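Local coordinates for extracellular protein containing a SCP domain (Bacillus anthracis, PDB 4IFA) that is of unknown function but, as an extracellular protein with an SCP (CAP-superfamily) domain behind a CAP-associated N-terminal region, has been considered in connection with virulence, at residues I251-D256 against G274-R279; D226-I231 against Y332-I337; L189-Y194 against Q294-V299. All coordinates share one frame; numbering follows the deposited sequence. Where two conformers were deposited one is given.

Interaction 1: I251-D256 against G274-R279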
# COMPACT_ATOMS: atom_id res chain seq x y z
N ILE A 251 14.40 -2.34 -10.60
CA ILE A 251 14.43 -3.76 -10.23
C ILE A 251 15.88 -4.21 -10.00
O ILE A 251 16.20 -4.90 -9.03
CB ILE A 251 13.84 -4.64 -11.31
CG1 ILE A 251 12.33 -4.42 -11.47
CG2 ILE A 251 14.07 -6.12 -11.00
CD1 ILE A 251 11.74 -5.18 -12.66
N GLY A 252 16.76 -3.80 -10.90
CA GLY A 252 18.18 -4.14 -10.75
C GLY A 252 18.79 -3.61 -9.45
O GLY A 252 19.60 -4.28 -8.81
N HIS A 253 18.40 -2.42 -9.05
CA HIS A 253 18.89 -1.85 -7.79
C HIS A 253 18.37 -2.62 -6.59
O HIS A 253 19.11 -2.91 -5.63
CB HIS A 253 18.61 -0.36 -7.71
CG HIS A 253 19.31 0.29 -6.58
ND1 HIS A 253 20.68 0.23 -6.43
CD2 HIS A 253 18.85 0.93 -5.49
CE1 HIS A 253 21.02 0.85 -5.32
NE2 HIS A 253 19.94 1.30 -4.74
N SER A 254 17.07 -2.91 -6.59
CA SER A 254 16.49 -3.68 -5.50
C SER A 254 17.19 -5.04 -5.34
O SER A 254 17.51 -5.48 -4.22
CB SER A 254 15.00 -3.90 -5.76
OG SER A 254 14.29 -2.67 -5.56
N LYS A 255 17.47 -5.70 -6.47
CA LYS A 255 18.15 -6.99 -6.47
C LYS A 255 19.59 -6.86 -5.95
O LYS A 255 20.06 -7.70 -5.18
CB LYS A 255 18.13 -7.60 -7.86
CG LYS A 255 18.86 -8.94 -7.99
CD LYS A 255 18.59 -9.56 -9.33
CE LYS A 255 19.61 -10.62 -9.72
NZ LYS A 255 19.87 -11.66 -8.74
N ASP A 256 20.28 -5.81 -6.37
CA ASP A 256 21.67 -5.57 -5.93
C ASP A 256 21.73 -5.38 -4.41
O ASP A 256 22.56 -5.97 -3.71
CB ASP A 256 22.21 -4.36 -6.69
CG ASP A 256 23.64 -4.03 -6.37
OD1 ASP A 256 24.43 -4.97 -6.11
OD2 ASP A 256 23.99 -2.83 -6.43
N GLY A 274 22.35 7.98 -11.22
CA GLY A 274 22.67 8.42 -12.57
C GLY A 274 23.39 7.36 -13.39
O GLY A 274 23.07 7.12 -14.57
N ASP A 275 24.40 6.72 -12.79
CA ASP A 275 25.12 5.65 -13.49
C ASP A 275 24.17 4.52 -13.89
O ASP A 275 24.24 3.98 -14.99
CB ASP A 275 26.21 5.05 -12.58
CG ASP A 275 27.35 6.02 -12.27
OD1 ASP A 275 27.61 6.97 -13.06
OD2 ASP A 275 28.06 5.80 -11.26
N ARG A 276 23.27 4.13 -12.97
CA ARG A 276 22.36 3.04 -13.25
C ARG A 276 21.38 3.36 -14.40
O ARG A 276 21.06 2.50 -15.25
CB ARG A 276 21.60 2.67 -11.98
CG ARG A 276 22.48 2.13 -10.86
CD ARG A 276 21.64 1.56 -9.74
NE ARG A 276 20.85 2.50 -8.94
CZ ARG A 276 21.32 3.17 -7.89
NH1 ARG A 276 22.62 3.11 -7.56
NH2 ARG A 276 20.51 3.92 -7.16
N LEU A 277 20.81 4.56 -14.35
CA LEU A 277 19.83 4.98 -15.38
C LEU A 277 20.50 5.03 -16.76
O LEU A 277 19.95 4.52 -17.74
CB LEU A 277 19.18 6.32 -15.01
CG LEU A 277 18.20 6.24 -13.82
CD1 LEU A 277 17.91 7.67 -13.35
CD2 LEU A 277 16.92 5.48 -14.19
N GLN A 278 21.68 5.62 -16.82
CA GLN A 278 22.46 5.64 -18.05
C GLN A 278 22.71 4.21 -18.57
O GLN A 278 22.61 3.94 -19.77
CB GLN A 278 23.80 6.34 -17.79
CG GLN A 278 24.68 6.49 -19.03
CD GLN A 278 26.05 7.07 -18.72
OE1 GLN A 278 26.69 6.71 -17.70
NE2 GLN A 278 26.55 7.91 -19.62
N ARG A 279 23.10 3.29 -17.68
CA ARG A 279 23.33 1.90 -18.07
C ARG A 279 22.08 1.22 -18.65
O ARG A 279 22.19 0.38 -19.55
CB ARG A 279 23.89 1.11 -16.86
CG ARG A 279 24.39 -0.27 -17.16
CD ARG A 279 25.04 -0.92 -15.94
NE ARG A 279 26.23 -0.19 -15.46
CZ ARG A 279 26.35 0.48 -14.32
NH1 ARG A 279 25.38 0.55 -13.43
NH2 ARG A 279 27.48 1.11 -14.03
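His253 and Arg276 carry this contact alone, with the guanidinium of Arg276 lying flat on one face of the imidazole. The two planes are only 10° apart and their centres 3.5 Å. The overlap is displaced: Arg276 CZ sits 3.3 Å from His253 ND1, near the rim of the ring, while ND1 lies over the middle of the guanidinium. Farther along, NH2 of Arg276 passes over NE2 of His253 at 3.6 Å. A bend at chi3 (-69°) in the arginine chain helps bring the guanidinium over the ring face. From the other side, His253 holds CG anti to the backbone N (chi1 -170°), which swings the ring out from helix 244-260 towards Arg276.

Both groups are also held at their edges. His253 NE2 bonds to the carbonyl oxygen of Ser264, Arg276 NH1 to that of His265, and Arg276 NH2 forms a salt bridge with Glu289.

This stack is buried, yet it is confined to one residue from each helix, whose CA atoms, the nearest pair, are 8.1 Å apart. Beyond this pair the two segments make no contact, and Gly252, Lys255, Gln278 and Arg279 are exposed, with Lys255 paired to Asp259 of its own helix. The pair thus joins helix 244-260 to the short helix 273-279 beside strand 286-293, in a planar arginine-histidine stack within the alpha-beta-alpha sandwich of the SCP domain.

Interaction 2: D226-I231 against Y332-I337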
# COMPACT_ATOMS: atom_id res chain seq x y z
N ASP A 226 0.29 3.12 -8.94
CA ASP A 226 -1.05 3.69 -8.87
C ASP A 226 -1.27 4.48 -7.58
O ASP A 226 -1.89 5.55 -7.60
CB ASP A 226 -2.11 2.60 -8.97
CG ASP A 226 -2.25 2.02 -10.33
OD1 ASP A 226 -1.97 2.70 -11.33
OD2 ASP A 226 -2.72 0.84 -10.45
N LEU A 227 -0.80 3.95 -6.45
CA LEU A 227 -1.04 4.60 -5.17
C LEU A 227 -0.19 5.87 -5.06
O LEU A 227 -0.56 6.79 -4.35
CB LEU A 227 -0.79 3.59 -4.04
CG LEU A 227 -1.74 2.41 -4.00
CD1 LEU A 227 -1.22 1.36 -2.98
CD2 LEU A 227 -3.13 2.91 -3.62
N THR A 228 0.94 5.92 -5.77
CA THR A 228 1.74 7.17 -5.83
C THR A 228 0.91 8.21 -6.59
O THR A 228 0.92 9.37 -6.20
CB THR A 228 3.12 6.96 -6.49
OG1 THR A 228 3.90 6.11 -5.62
CG2 THR A 228 3.89 8.26 -6.63
N ASN A 229 0.23 7.83 -7.66
CA ASN A 229 -0.59 8.77 -8.40
C ASN A 229 -1.80 9.25 -7.57
O ASN A 229 -2.24 10.38 -7.72
CB ASN A 229 -0.97 8.28 -9.78
CG ASN A 229 0.15 8.47 -10.77
OD1 ASN A 229 0.90 9.43 -10.65
ND2 ASN A 229 0.26 7.58 -11.76
N ILE A 230 -2.32 8.41 -6.67
CA ILE A 230 -3.36 8.85 -5.73
C ILE A 230 -2.80 9.95 -4.81
O ILE A 230 -3.47 10.96 -4.57
CB ILE A 230 -3.94 7.66 -4.96
CG1 ILE A 230 -4.79 6.86 -5.94
CG2 ILE A 230 -4.72 8.11 -3.72
CD1 ILE A 230 -5.43 5.66 -5.38
N ILE A 231 -1.57 9.77 -4.33
CA ILE A 231 -0.93 10.81 -3.57
C ILE A 231 -0.78 12.08 -4.41
O ILE A 231 -1.06 13.20 -3.92
CB ILE A 231 0.46 10.31 -3.07
CG1 ILE A 231 0.30 9.25 -2.00
CG2 ILE A 231 1.26 11.48 -2.50
CD1 ILE A 231 1.55 8.44 -1.68
N TYR A 332 12.16 -2.49 -2.25
CA TYR A 332 11.30 -1.65 -3.07
C TYR A 332 12.00 -0.38 -3.47
O TYR A 332 12.56 0.33 -2.62
CB TYR A 332 10.06 -1.23 -2.24
CG TYR A 332 9.34 -2.37 -1.52
CD1 TYR A 332 8.25 -3.02 -2.10
CD2 TYR A 332 9.73 -2.76 -0.25
CE1 TYR A 332 7.58 -4.02 -1.45
CE2 TYR A 332 9.05 -3.80 0.40
CZ TYR A 332 7.98 -4.42 -0.19
OH TYR A 332 7.31 -5.44 0.44
N THR A 333 12.04 -0.10 -4.79
CA THR A 333 12.69 1.08 -5.31
C THR A 333 11.80 1.85 -6.27
O THR A 333 11.28 1.28 -7.22
CB THR A 333 13.98 0.69 -6.07
OG1 THR A 333 14.90 0.03 -5.19
CG2 THR A 333 14.70 1.88 -6.69
N GLN A 334 11.65 3.14 -6.00
CA GLN A 334 11.04 4.08 -6.95
C GLN A 334 12.15 4.87 -7.60
O GLN A 334 12.99 5.45 -6.89
CB GLN A 334 10.14 5.09 -6.23
CG GLN A 334 8.85 4.55 -5.68
CD GLN A 334 8.05 5.60 -4.92
OE1 GLN A 334 8.60 6.36 -4.11
NE2 GLN A 334 6.73 5.68 -5.18
N ASN A 335 12.12 4.95 -8.93
CA ASN A 335 12.99 5.85 -9.68
C ASN A 335 12.09 6.82 -10.44
O ASN A 335 11.31 6.45 -11.32
CB ASN A 335 13.99 5.13 -10.59
CG ASN A 335 15.15 4.49 -9.83
OD1 ASN A 335 15.32 4.65 -8.58
ND2 ASN A 335 15.95 3.75 -10.57
N PHE A 336 12.19 8.10 -10.07
CA PHE A 336 11.43 9.18 -10.65
C PHE A 336 12.29 9.85 -11.70
O PHE A 336 13.50 10.02 -11.51
CB PHE A 336 11.10 10.25 -9.58
CG PHE A 336 10.25 9.79 -8.43
CD1 PHE A 336 8.88 10.00 -8.47
CD2 PHE A 336 10.81 9.18 -7.32
CE1 PHE A 336 8.08 9.59 -7.43
CE2 PHE A 336 10.01 8.74 -6.28
CZ PHE A 336 8.65 8.96 -6.34
N ILE A 337 11.69 10.26 -12.82
CA ILE A 337 12.40 10.99 -13.86
C ILE A 337 11.59 12.14 -14.41
O ILE A 337 10.37 12.23 -14.24
CB ILE A 337 12.84 10.11 -15.05
CG1 ILE A 337 11.63 9.43 -15.71
CG2 ILE A 337 13.85 9.01 -14.57
CD1 ILE A 337 11.98 8.78 -17.07
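Helix 210-234 packs against strand 331-338 with Thr228 opposite Gln334, their CA atoms 9.9 Å apart, a spacing bridged by side chains. This is one helix-on-sheet layer of the alpha-beta-alpha sandwich of the CAP fold: Gln334 points to helix 210-234 and the ring of Phe336 reaches its Thr228, whereas Thr333 and Asn335 lean on helix 244-260 across the sheet.

Thr228 and Gln334 approach from opposite directions. Gln334 runs out extended beyond CG (chi2 177°), which carries its amide off the sheet to the helix, and NE2 ends 2.9 Å from Thr228 OG1. That hydroxyl bonds to the carbonyl oxygen of Ile224, one turn back in its own helix. The other end of the amide, OE1, accepts from ND2 of Asn290 on the adjacent strand 286-293, where Gly288, Glu289 and Asn290 form the GEN sequence familiar from CAP proteins. Leu302 and Leu315 close in on Thr228, so these polar groups sit among hydrophobic neighbours.

Phe336, whose ring meets that of Phe320, adds a looser touch. Thr228 CG2, anti to its own backbone N, comes to the ring's edge near its plane, 4.5 Å from CE1 of Phe336.

Interaction 3: L189-Y194 against Q294-V299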
# COMPACT_ATOMS: atom_id res chain seq x y z
N LEU A 189 -2.04 -11.78 11.31
CA LEU A 189 -0.92 -12.56 11.83
C LEU A 189 0.18 -12.80 10.77
O LEU A 189 1.36 -12.83 11.11
CB LEU A 189 -1.43 -13.86 12.44
CG LEU A 189 -2.31 -13.61 13.68
CD1 LEU A 189 -3.00 -14.87 14.13
CD2 LEU A 189 -1.51 -13.00 14.83
N ARG A 190 -0.20 -12.98 9.51
CA ARG A 190 0.74 -13.16 8.38
C ARG A 190 1.53 -11.88 8.04
O ARG A 190 2.76 -11.91 7.88
CB ARG A 190 -0.07 -13.56 7.15
CG ARG A 190 -0.86 -14.86 7.35
CD ARG A 190 -0.12 -16.06 6.93
NE ARG A 190 -0.53 -16.52 5.60
CZ ARG A 190 -1.51 -17.40 5.37
NH1 ARG A 190 -1.80 -17.77 4.13
NH2 ARG A 190 -2.21 -17.94 6.38
N GLN A 191 0.79 -10.77 7.91
CA GLN A 191 1.33 -9.42 7.61
C GLN A 191 2.29 -8.95 8.70
O GLN A 191 3.34 -8.36 8.40
CB GLN A 191 0.19 -8.37 7.51
CG GLN A 191 -0.59 -8.21 6.15
CD GLN A 191 0.03 -7.21 5.15
OE1 GLN A 191 0.53 -6.14 5.53
NE2 GLN A 191 -0.03 -7.55 3.86
N ARG A 192 1.93 -9.18 9.96
CA ARG A 192 2.72 -8.72 11.13
C ARG A 192 3.17 -7.26 11.02
O ARG A 192 4.34 -6.96 10.93
CB ARG A 192 3.96 -9.61 11.35
CG ARG A 192 3.60 -11.05 11.58
CD ARG A 192 4.78 -11.85 12.14
NE ARG A 192 4.44 -13.27 12.32
CZ ARG A 192 5.19 -14.15 12.99
NH1 ARG A 192 6.33 -13.78 13.57
NH2 ARG A 192 4.80 -15.42 13.08
N PRO A 193 2.21 -6.33 11.05
CA PRO A 193 2.61 -4.94 10.86
C PRO A 193 3.39 -4.30 12.00
O PRO A 193 3.99 -3.25 11.79
CB PRO A 193 1.28 -4.20 10.70
CG PRO A 193 0.24 -5.16 10.91
CD PRO A 193 0.76 -6.52 11.04
N TYR A 194 3.36 -4.92 13.18
CA TYR A 194 4.02 -4.40 14.36
C TYR A 194 4.79 -5.52 15.06
O TYR A 194 4.67 -6.69 14.70
CB TYR A 194 2.97 -3.86 15.35
CG TYR A 194 1.76 -3.19 14.71
CD1 TYR A 194 1.87 -1.94 14.09
CD2 TYR A 194 0.51 -3.79 14.75
CE1 TYR A 194 0.76 -1.33 13.50
CE2 TYR A 194 -0.62 -3.17 14.18
CZ TYR A 194 -0.49 -1.96 13.56
OH TYR A 194 -1.63 -1.40 13.01
N GLN A 294 12.04 -4.47 3.69
CA GLN A 294 11.42 -5.30 4.73
C GLN A 294 9.96 -5.04 5.07
O GLN A 294 9.35 -5.82 5.79
CB GLN A 294 12.27 -5.41 6.01
CG GLN A 294 13.73 -5.84 5.73
CD GLN A 294 13.82 -7.14 4.93
OE1 GLN A 294 12.96 -8.01 5.06
NE2 GLN A 294 14.88 -7.29 4.14
N HIS A 295 9.40 -3.96 4.52
CA HIS A 295 7.96 -3.72 4.68
C HIS A 295 7.21 -4.94 4.13
O HIS A 295 7.67 -5.57 3.16
CB HIS A 295 7.54 -2.43 3.99
CG HIS A 295 8.31 -1.24 4.45
ND1 HIS A 295 9.64 -1.02 4.11
CD2 HIS A 295 7.95 -0.21 5.25
CE1 HIS A 295 10.03 0.12 4.65
NE2 HIS A 295 9.02 0.61 5.37
N SER A 296 6.03 -5.21 4.67
CA SER A 296 5.27 -6.40 4.26
C SER A 296 4.89 -6.45 2.81
O SER A 296 4.90 -7.52 2.21
CB SER A 296 3.99 -6.55 5.09
OG SER A 296 3.15 -5.38 4.98
N ASP A 297 4.53 -5.30 2.25
CA ASP A 297 4.13 -5.18 0.87
C ASP A 297 4.29 -3.76 0.36
O ASP A 297 4.77 -2.89 1.09
CB ASP A 297 2.71 -5.76 0.63
CG ASP A 297 1.58 -5.00 1.38
OD1 ASP A 297 1.83 -3.88 1.87
OD2 ASP A 297 0.46 -5.55 1.40
N GLY A 298 3.94 -3.53 -0.90
CA GLY A 298 4.12 -2.22 -1.53
C GLY A 298 3.32 -1.14 -0.86
O GLY A 298 3.82 0.00 -0.72
N VAL A 299 2.09 -1.43 -0.48
CA VAL A 299 1.23 -0.50 0.27
C VAL A 299 1.96 -0.01 1.51
O VAL A 299 2.04 1.19 1.77
CB VAL A 299 -0.12 -1.15 0.63
CG1 VAL A 299 -0.88 -0.27 1.64
CG2 VAL A 299 -0.94 -1.39 -0.64
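The N-cap of helix 298-306 meets the last turn of helix 185-191 here, through a fork in which the amide of Gln191 reaches both Ser296 and Asp297. The CA atoms of Gln191 and Ser296 are 6.0 Å apart. Both bonds are those of one of the two deposited conformers of Gln191, whose chain folds at chi2 (-89°) and gives its two amide atoms separate partners. Ser296 OG donates to Gln191 OE1 at 2.8 Å, arriving from above the carbonyl plane. Gln191 NE2 donates to Asp297 OD2 over 3.2 Å, and the bond is nearly straight, with an N-H...O angle of 162°. The acceptor lies close to the amide plane, but NE2 meets OD2 from well above the plane of the carboxylate of Asp297.

In the fold this is a seam: Gln191 belongs to the CAP-associated N-terminal region, Ser296 and Asp297 to the SCP domain. Asp297 works on both sides of it. Its OD1 caps the backbone N of Ala300 at the start of helix 298-306, while OD2 makes a salt bridge with Arg181 of strand 176-183 in addition to receiving Gln191. The arginine and the helix end would both be expected to stabilise the carboxylate as an anion. Just beyond Gln191 the chain leaves helical geometry at Arg192, where phi is positive, and the NE of that arginine makes a weak 3.3 Å bond back to Leu189 O.

From the N terminus, the chain first passes 189-194, which interaction 3 joins to 294-299 across the boundary between the two family regions. Within that loop comes 226-231, whose partner 332-337 lies beyond 294-299, so interactions 2 and 3 cross. Interaction 1, between 251-256 and 274-279, closes a short local loop enclosed by both. Interactions 1 and 2 lie on different faces of the SCP sheet and meet through strand 331-338, where Ser254 OG lies 2.8 Å from Thr333 OG1. The same strand leads to interaction 3: Tyr332 OH is 2.7 Å from His295 O. Interactions 1 and 3 do not touch, their centres being about 25 Å apart.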